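PDB 6F72: VAO-type flavoprotein oxidase VAO615 from Myceliophthora thermophila, which carries a bicovalently bound FAD and is probably an oxidase that reacts rapidly with molecular oxygen when reduced, its substrate still unidentified. Local coordinates for residues F410-V423 against A468-W482. Sequence-based numbering, arbitrary orientation.
Sequences FPFTNSRIIPRSLV and AWRTGMLLCAPAGSW
Backbone hydrogen bonds knit Phe412-Pro419 to Gly472-Gly480 as antiparallel strands. Arg416 and Cys476 exchange a pair of bonds, and Asn414 N reaches Pro478 O. At Ile418 the carbonyl O accepts two amides, Met473 N at 2.7 Å and Leu474 N at 3.2 Å, the latter on a lone pair; this is a classic beta bulge. Beyond it, Arg420 N bonds Thr471 O, and a water links that carbonyl to Ser421 N. Among apolar contacts, Ile417 CD1 sits over one face of the Trp469 indole, 4.1 Å from the five-membered-ring centroid, while CG1 meets Leu475 CD2 at 3.5 Å. The Met473 chain, bent at its last torsion (chi3 75°), brings CE to 3.5 Å from Val423 CG1; its SD lies over one face of the Arg420 guanidinium, which pairs with Asp335. Phe412 and Trp482 meet rim to rim, CZ to CE3 3.6 Å, with Pro411 CG over one Phe412 face. With the Phe412 ring cut back to an alanine, the Trp482 rim and the Pro411 ring would probably lose this packing. The Cys450-Cys476 disulfide ties in the next strand, 448-452, and strand 412-419 forms the outer edge of the seven-stranded antiparallel sheet, consistent with the substrate domain of VAO-type flavoproteins.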
ATOM      1  N   PHE A 410       5.245  -4.618  -9.000  1.00 23.85           N
ATOM      2  CA  PHE A 410       5.400  -3.716 -10.133  1.00 23.83           C
ATOM      3  C   PHE A 410       5.703  -2.314  -9.596  1.00 23.23           C
ATOM      4  O   PHE A 410       4.853  -1.712  -8.949  1.00 23.10           O
ATOM      5  CB  PHE A 410       4.129  -3.678 -10.966  1.00 24.39           C
ATOM      6  CG  PHE A 410       3.624  -5.025 -11.417  1.00 25.11           C
ATOM      7  CD1 PHE A 410       4.383  -5.835 -12.263  1.00 25.65           C
ATOM      8  CD2 PHE A 410       2.348  -5.461 -11.040  1.00 25.37           C
ATOM      9  CE1 PHE A 410       3.893  -7.064 -12.705  1.00 26.20           C
ATOM     10  CE2 PHE A 410       1.849  -6.686 -11.483  1.00 25.94           C
ATOM     11  CZ  PHE A 410       2.626  -7.492 -12.314  1.00 26.23           C
ATOM     12  N   PRO A 411       6.920  -1.796  -9.839  1.00 23.03           N
ATOM     13  CA  PRO A 411       7.407  -0.528  -9.261  1.00 22.70           C
ATOM     14  C   PRO A 411       6.888   0.758  -9.918  1.00 22.62           C
ATOM     15  O   PRO A 411       7.255   1.871  -9.488  1.00 22.47           O
ATOM     16  CB  PRO A 411       8.918  -0.624  -9.475  1.00 22.84           C
ATOM     17  CG  PRO A 411       9.057  -1.445 -10.709  1.00 23.13           C
ATOM     18  CD  PRO A 411       7.967  -2.470 -10.635  1.00 23.16           C
ATOM     19  N   PHE A 412       6.084   0.603 -10.968  1.00 22.77           N
ATOM     20  CA  PHE A 412       5.461   1.728 -11.664  1.00 22.79           C
ATOM     21  C   PHE A 412       3.934   1.616 -11.550  1.00 22.87           C
ATOM     22  O   PHE A 412       3.221   1.530 -12.563  1.00 23.24           O
ATOM     23  CB  PHE A 412       5.928   1.811 -13.132  1.00 23.06           C
ATOM     24  CG  PHE A 412       7.420   1.656 -13.311  1.00 23.02           C
ATOM     25  CD1 PHE A 412       8.305   2.673 -12.926  1.00 22.91           C
ATOM     26  CD2 PHE A 412       7.948   0.483 -13.852  1.00 23.20           C
ATOM     27  CE1 PHE A 412       9.680   2.519 -13.085  1.00 23.03           C
ATOM     28  CE2 PHE A 412       9.320   0.326 -14.011  1.00 23.23           C
ATOM     29  CZ  PHE A 412      10.185   1.348 -13.639  1.00 23.17           C
ATOM     30  N   THR A 413       3.453   1.622 -10.303  1.00 22.48           N
ATOM     31  CA  THR A 413       2.039   1.470  -9.998  1.00 22.46           C
ATOM     32  C   THR A 413       1.394   2.851  -9.999  1.00 22.41           C
ATOM     33  O   THR A 413       1.891   3.788  -9.370  1.00 22.16           O
ATOM     34  CB  THR A 413       1.807   0.727  -8.648  1.00 22.19           C
ATOM     35  OG1 THR A 413       2.212  -0.645  -8.771  1.00 22.29           O
ATOM     36  CG2 THR A 413       0.339   0.750  -8.227  1.00 22.08           C
ATOM     37  N   ASN A 414       0.314   2.975 -10.760  1.00 22.76           N
ATOM     38  CA  ASN A 414      -0.515   4.190 -10.755  1.00 22.77           C
ATOM     39  C   ASN A 414      -1.923   3.802 -10.365  1.00 22.54           C
ATOM     40  O   ASN A 414      -2.223   2.609 -10.273  1.00 22.50           O
ATOM     41  CB  ASN A 414      -0.466   4.840 -12.135  1.00 23.55           C
ATOM     42  CG  ASN A 414       0.954   4.988 -12.640  1.00 23.96           C
ATOM     43  OD1 ASN A 414       1.683   5.900 -12.243  1.00 23.99           O
ATOM     44  ND2 ASN A 414       1.368   4.066 -13.504  1.00 24.49           N
ATOM     45  N   SER A 415      -2.786   4.793 -10.120  1.00 22.28           N
ATOM     46  CA  SER A 415      -4.150   4.510  -9.715  1.00 22.18           C
ATOM     47  C   SER A 415      -5.131   5.617 -10.039  1.00 22.41           C
ATOM     48  O   SER A 415      -4.796   6.813 -10.116  1.00 22.44           O
ATOM     49  CB  SER A 415      -4.237   4.216  -8.200  1.00 21.79           C
ATOM     50  OG  SER A 415      -3.805   5.344  -7.458  1.00 21.47           O
ATOM     51  N   ARG A 416      -6.370   5.200 -10.197  1.00 22.57           N
ATOM     52  CA  ARG A 416      -7.455   6.140 -10.178  1.00 22.80           C
ATOM     53  C   ARG A 416      -8.574   5.544  -9.347  1.00 22.78           C
ATOM     54  O   ARG A 416      -8.895   4.356  -9.495  1.00 22.95           O
ATOM     55  CB  ARG A 416      -7.891   6.466 -11.616  1.00 23.31           C
ATOM     56  CG  ARG A 416      -8.685   7.757 -11.744  1.00 23.66           C
ATOM     57  CD  ARG A 416      -7.839   9.009 -11.549  1.00 23.53           C
ATOM     58  NE  ARG A 416      -8.683  10.171 -11.749  1.00 23.87           N
ATOM     59  CZ  ARG A 416      -8.434  11.408 -11.330  1.00 23.90           C
ATOM     60  NH1 ARG A 416      -7.334  11.693 -10.641  1.00 23.48           N
ATOM     61  NH2 ARG A 416      -9.325  12.369 -11.602  1.00 24.33           N
ATOM     62  N   ILE A 417      -9.094   6.345  -8.416  1.00 22.59           N
ATOM     63  CA  ILE A 417     -10.372   6.070  -7.786  1.00 22.72           C
ATOM     64  C   ILE A 417     -11.397   6.672  -8.740  1.00 23.22           C
ATOM     65  O   ILE A 417     -11.368   7.873  -9.016  1.00 23.15           O
ATOM     66  CB  ILE A 417     -10.492   6.695  -6.382  1.00 22.45           C
ATOM     67  CG1 ILE A 417      -9.506   6.018  -5.424  1.00 22.06           C
ATOM     68  CG2 ILE A 417     -11.903   6.531  -5.836  1.00 22.62           C
ATOM     69  CD1 ILE A 417      -8.863   6.956  -4.434  1.00 21.83           C
ATOM     70  N   ILE A 418     -12.258   5.804  -9.262  1.00 23.71           N
ATOM     71  CA  ILE A 418     -13.223   6.154 -10.310  1.00 24.49           C
ATOM     72  C   ILE A 418     -14.642   6.282  -9.710  1.00 24.92           C
ATOM     73  O   ILE A 418     -15.199   5.286  -9.241  1.00 24.83           O
ATOM     74  CB  ILE A 418     -13.182   5.130 -11.480  1.00 24.75           C
ATOM     75  CG1 ILE A 418     -11.746   5.012 -12.049  1.00 24.52           C
ATOM     76  CG2 ILE A 418     -14.178   5.506 -12.575  1.00 25.34           C
ATOM     77  CD1 ILE A 418     -11.531   3.924 -13.089  1.00 24.80           C
ATOM     78  N   PRO A 419     -15.215   7.510  -9.715  1.00 25.51           N
ATOM     79  CA  PRO A 419     -16.596   7.756  -9.225  1.00 26.19           C
ATOM     80  C   PRO A 419     -17.648   6.862  -9.880  1.00 27.08           C
ATOM     81  O   PRO A 419     -17.575   6.602 -11.081  1.00 27.56           O
ATOM     82  CB  PRO A 419     -16.868   9.217  -9.608  1.00 26.35           C
ATOM     83  CG  PRO A 419     -15.535   9.844  -9.786  1.00 25.98           C
ATOM     84  CD  PRO A 419     -14.510   8.765 -10.038  1.00 25.56           C
ATOM     85  N   ARG A 420     -18.603   6.394  -9.084  1.00 27.77           N
ATOM     86  CA  ARG A 420     -19.796   5.681  -9.576  1.00 28.78           C
ATOM     87  C   ARG A 420     -20.571   6.416 -10.682  1.00 29.26           C
ATOM     88  O   ARG A 420     -21.056   5.777 -11.629  1.00 29.84           O
ATOM     89  CB  ARG A 420     -20.744   5.398  -8.417  1.00 29.51           C
ATOM     90  CG  ARG A 420     -21.796   4.344  -8.709  1.00 30.88           C
ATOM     91  CD  ARG A 420     -22.880   4.366  -7.645  1.00 31.86           C
ATOM     92  NE  ARG A 420     -23.208   3.014  -7.191  1.00 32.78           N
ATOM     93  CZ  ARG A 420     -22.819   2.477  -6.040  1.00 32.84           C
ATOM     94  NH1 ARG A 420     -22.081   3.160  -5.177  1.00 32.80           N
ATOM     95  NH2 ARG A 420     -23.164   1.233  -5.746  1.00 33.48           N
ATOM     96  N   SER A 421     -20.677   7.741 -10.565  1.00 29.02           N
ATOM     97  CA  SER A 421     -21.482   8.549 -11.507  1.00 29.59           C
ATOM     98  C   SER A 421     -20.910   8.525 -12.932  1.00 29.69           C
ATOM     99  O   SER A 421     -21.655   8.629 -13.902  1.00 30.18           O
ATOM    100  CB  SER A 421     -21.631   9.985 -11.002  1.00 29.59           C
ATOM    101  OG  SER A 421     -20.361  10.517 -10.659  1.00 29.18           O
ATOM    102  N   LEU A 422     -19.592   8.364 -13.041  1.00 29.07           N
ATOM    103  CA  LEU A 422     -18.928   8.210 -14.342  1.00 29.28           C
ATOM    104  C   LEU A 422     -19.320   6.911 -15.040  1.00 29.67           C
ATOM    105  O   LEU A 422     -19.640   6.920 -16.237  1.00 30.37           O
ATOM    106  CB  LEU A 422     -17.408   8.348 -14.223  1.00 28.62           C
ATOM    107  CG  LEU A 422     -16.860   9.731 -13.842  1.00 28.41           C
ATOM    108  CD1 LEU A 422     -15.360   9.643 -13.646  1.00 27.89           C
ATOM    109  CD2 LEU A 422     -17.196  10.841 -14.834  1.00 28.98           C
ATOM    110  N   VAL A 423     -19.344   5.822 -14.279  1.00 29.29           N
ATOM    111  CA  VAL A 423     -19.684   4.491 -14.780  1.00 29.79           C
ATOM    112  C   VAL A 423     -21.171   4.339 -15.133  1.00 30.73           C
ATOM    113  O   VAL A 423     -21.520   3.738 -16.148  1.00 31.39           O
ATOM    114  CB  VAL A 423     -19.288   3.401 -13.762  1.00 29.14           C
ATOM    115  CG1 VAL A 423     -19.743   2.034 -14.233  1.00 29.53           C
ATOM    116  CG2 VAL A 423     -17.784   3.403 -13.522  1.00 28.48           C
ATOM    117  N   ALA A 468     -13.433  11.356  -2.530  1.00 22.09           N
ATOM    118  CA  ALA A 468     -13.583  10.522  -3.739  1.00 22.24           C
ATOM    119  C   ALA A 468     -13.841   9.056  -3.388  1.00 22.11           C
ATOM    120  O   ALA A 468     -14.560   8.364  -4.100  1.00 22.33           O
ATOM    121  CB  ALA A 468     -12.367  10.646  -4.657  1.00 22.06           C
ATOM    122  N   TRP A 469     -13.291   8.597  -2.262  1.00 21.82           N
ATOM    123  CA  TRP A 469     -13.632   7.273  -1.752  1.00 21.75           C
ATOM    124  C   TRP A 469     -15.145   7.062  -1.589  1.00 22.07           C
ATOM    125  O   TRP A 469     -15.653   5.997  -1.930  1.00 22.29           O
ATOM    126  CB  TRP A 469     -12.922   6.999  -0.438  1.00 21.50           C
ATOM    127  CG  TRP A 469     -11.463   6.648  -0.553  1.00 21.24           C
ATOM    128  CD1 TRP A 469     -10.402   7.451  -0.243  1.00 21.05           C
ATOM    129  CD2 TRP A 469     -10.906   5.394  -0.987  1.00 21.22           C
ATOM    130  NE1 TRP A 469      -9.215   6.767  -0.431  1.00 20.89           N
ATOM    131  CE2 TRP A 469      -9.497   5.511  -0.902  1.00 20.99           C
ATOM    132  CE3 TRP A 469     -11.461   4.186  -1.443  1.00 21.47           C
ATOM    133  CZ2 TRP A 469      -8.625   4.460  -1.265  1.00 20.96           C
ATOM    134  CZ3 TRP A 469     -10.603   3.139  -1.799  1.00 21.45           C
ATOM    135  CH2 TRP A 469      -9.190   3.286  -1.709  1.00 21.15           C
ATOM    136  N   ARG A 470     -15.866   8.070  -1.094  1.00 22.20           N
ATOM    137  CA  ARG A 470     -17.318   7.922  -0.858  1.00 22.66           C
ATOM    138  C   ARG A 470     -18.144   7.863  -2.156  1.00 23.07           C
ATOM    139  O   ARG A 470     -19.128   7.119  -2.249  1.00 23.40           O
ATOM    140  CB  ARG A 470     -17.864   9.014   0.084  1.00 22.66           C
ATOM    141  CG  ARG A 470     -17.043   9.244   1.349  1.00 22.29           C
ATOM    142  CD  ARG A 470     -16.958   8.000   2.224  1.00 22.16           C
ATOM    143  NE  ARG A 470     -16.099   8.223   3.381  1.00 21.86           N
ATOM    144  CZ  ARG A 470     -15.573   7.264   4.141  1.00 21.68           C
ATOM    145  NH1 ARG A 470     -15.811   5.984   3.883  1.00 21.68           N
ATOM    146  NH2 ARG A 470     -14.812   7.598   5.174  1.00 21.57           N
ATOM    147  N   THR A 471     -17.741   8.648  -3.143  1.00 23.21           N
ATOM    148  CA  THR A 471     -18.405   8.630  -4.455  1.00 23.78           C
ATOM    149  C   THR A 471     -17.801   7.574  -5.402  1.00 23.79           C
ATOM    150  O   THR A 471     -18.446   7.168  -6.375  1.00 24.18           O
ATOM    151  CB  THR A 471     -18.409  10.027  -5.113  1.00 24.07           C
ATOM    152  OG1 THR A 471     -17.071  10.526  -5.169  1.00 23.88           O
ATOM    153  CG2 THR A 471     -19.275  11.015  -4.320  1.00 24.33           C
ATOM    154  N   GLY A 472     -16.581   7.116  -5.095  1.00 23.40           N
ATOM    155  CA  GLY A 472     -15.878   6.118  -5.903  1.00 23.44           C
ATOM    156  C   GLY A 472     -16.536   4.757  -5.944  1.00 23.75           C
ATOM    157  O   GLY A 472     -17.187   4.344  -4.970  1.00 23.73           O
ATOM    158  N   MET A 473     -16.377   4.078  -7.084  1.00 24.07           N
ATOM    159  CA  MET A 473     -16.834   2.705  -7.266  1.00 24.62           C
ATOM    160  C   MET A 473     -15.670   1.754  -7.640  1.00 24.68           C
ATOM    161  O   MET A 473     -15.668   0.581  -7.244  1.00 24.68           O
ATOM    162  CB  MET A 473     -17.952   2.653  -8.311  1.00 25.34           C
ATOM    163  CG  MET A 473     -18.791   1.389  -8.253  1.00 25.85           C
ATOM    164  SD  MET A 473     -20.155   1.203  -9.425  1.00 26.90           S
ATOM    165  CE  MET A 473     -19.280   0.833 -10.931  1.00 26.94           C
ATOM    166  N   LEU A 474     -14.699   2.269  -8.404  1.00 24.70           N
ATOM    167  CA  LEU A 474     -13.539   1.497  -8.847  1.00 24.81           C
ATOM    168  C   LEU A 474     -12.221   2.097  -8.349  1.00 24.46           C
ATOM    169  O   LEU A 474     -12.069   3.321  -8.268  1.00 24.34           O
ATOM    170  CB  LEU A 474     -13.499   1.397 -10.382  1.00 25.15           C
ATOM    171  CG  LEU A 474     -14.737   1.031 -11.212  1.00 25.79           C
ATOM    172  CD1 LEU A 474     -14.381   1.087 -12.690  1.00 26.23           C
ATOM    173  CD2 LEU A 474     -15.310  -0.334 -10.859  1.00 26.01           C
ATOM    174  N   LEU A 475     -11.286   1.226  -8.001  1.00 24.45           N
ATOM    175  CA  LEU A 475      -9.906   1.629  -7.794  1.00 24.46           C
ATOM    176  C   LEU A 475      -9.124   0.744  -8.723  1.00 24.68           C
ATOM    177  O   LEU A 475      -8.974  -0.456  -8.462  1.00 24.68           O
ATOM    178  CB  LEU A 475      -9.433   1.455  -6.339  1.00 24.24           C
ATOM    179  CG  LEU A 475      -7.986   1.799  -5.877  1.00 24.06           C
ATOM    180  CD1 LEU A 475      -6.934   0.811  -6.364  1.00 24.27           C
ATOM    181  CD2 LEU A 475      -7.536   3.204  -6.242  1.00 24.00           C
ATOM    182  N   CYS A 476      -8.677   1.338  -9.822  1.00 25.01           N
ATOM    183  CA  CYS A 476      -7.870   0.613 -10.812  1.00 25.44           C
ATOM    184  C   CYS A 476      -6.414   1.011 -10.713  1.00 24.99           C
ATOM    185  O   CYS A 476      -6.088   2.201 -10.598  1.00 24.79           O
ATOM    186  CB  CYS A 476      -8.403   0.836 -12.222  1.00 26.31           C
ATOM    187  SG  CYS A 476     -10.036   0.098 -12.420  1.00 27.49           S
ATOM    188  N   ALA A 477      -5.550   0.001 -10.761  1.00 24.75           N
ATOM    189  CA  ALA A 477      -4.124   0.212 -10.637  1.00 24.38           C
ATOM    190  C   ALA A 477      -3.316  -0.277 -11.870  1.00 24.53           C
ATOM    191  O   ALA A 477      -2.717  -1.374 -11.827  1.00 24.76           O
ATOM    192  CB  ALA A 477      -3.611  -0.431  -9.354  1.00 24.02           C
ATOM    193  N   PRO A 478      -3.272   0.527 -12.957  1.00 24.46           N
ATOM    194  CA  PRO A 478      -2.297   0.214 -14.023  1.00 24.57           C
ATOM    195  C   PRO A 478      -0.868   0.224 -13.488  1.00 24.01           C
ATOM    196  O   PRO A 478      -0.395   1.253 -12.991  1.00 23.77           O
ATOM    197  CB  PRO A 478      -2.526   1.332 -15.040  1.00 24.84           C
ATOM    198  CG  PRO A 478      -3.971   1.629 -14.892  1.00 25.02           C
ATOM    199  CD  PRO A 478      -4.194   1.589 -13.398  1.00 24.67           C
ATOM    200  N   ALA A 479      -0.208  -0.928 -13.568  1.00 23.81           N
ATOM    201  CA  ALA A 479       1.097  -1.102 -12.947  1.00 23.30           C
ATOM    202  C   ALA A 479       2.126  -1.608 -13.953  1.00 23.41           C
ATOM    203  O   ALA A 479       1.924  -2.638 -14.603  1.00 23.69           O
ATOM    204  CB  ALA A 479       1.000  -2.031 -11.741  1.00 22.93           C
ATOM    205  N   GLY A 480       3.219  -0.857 -14.059  1.00 23.19           N
ATOM    206  CA  GLY A 480       4.340  -1.184 -14.933  1.00 23.34           C
ATOM    207  C   GLY A 480       5.316  -2.110 -14.251  1.00 23.15           C
ATOM    208  O   GLY A 480       5.792  -1.836 -13.131  1.00 22.80           O
ATOM    209  N   SER A 481       5.602  -3.217 -14.929  1.00 23.39           N
ATOM    210  CA  SER A 481       6.596  -4.183 -14.469  1.00 23.22           C
ATOM    211  C   SER A 481       8.004  -3.639 -14.633  1.00 23.08           C
ATOM    212  O   SER A 481       8.246  -2.736 -15.436  1.00 23.25           O
ATOM    213  CB  SER A 481       6.427  -5.511 -15.202  1.00 23.69           C
ATOM    214  OG  SER A 481       6.296  -5.287 -16.591  1.00 24.22           O
ATOM    215  N   TRP A 482       8.919  -4.164 -13.827  1.00 22.75           N
ATOM    216  CA  TRP A 482      10.347  -3.910 -13.997  1.00 22.70           C
ATOM    217  C   TRP A 482      10.911  -4.933 -14.985  1.00 23.10           C
ATOM    218  O   TRP A 482      10.369  -6.036 -15.130  1.00 23.41           O
ATOM    219  CB  TRP A 482      11.038  -4.025 -12.652  1.00 22.33           C
ATOM    220  CG  TRP A 482      12.469  -3.672 -12.637  1.00 22.37           C
ATOM    221  CD1 TRP A 482      13.521  -4.537 -12.725  1.00 22.57           C
ATOM    222  CD2 TRP A 482      13.033  -2.360 -12.501  1.00 22.20           C
ATOM    223  NE1 TRP A 482      14.695  -3.850 -12.656  1.00 22.65           N
ATOM    224  CE2 TRP A 482      14.437  -2.514 -12.513  1.00 22.43           C
ATOM    225  CE3 TRP A 482      12.492  -1.071 -12.371  1.00 21.94           C
ATOM    226  CZ2 TRP A 482      15.320  -1.428 -12.394  1.00 22.45           C
ATOM    227  CZ3 TRP A 482      13.372   0.015 -12.252  1.00 21.93           C
ATOM    228  CH2 TRP A 482      14.776  -0.177 -12.265  1.00 22.22           C
TER
HETATM  229  O   HOH W   1     -20.200   9.229  -7.919  1.00 31.20           O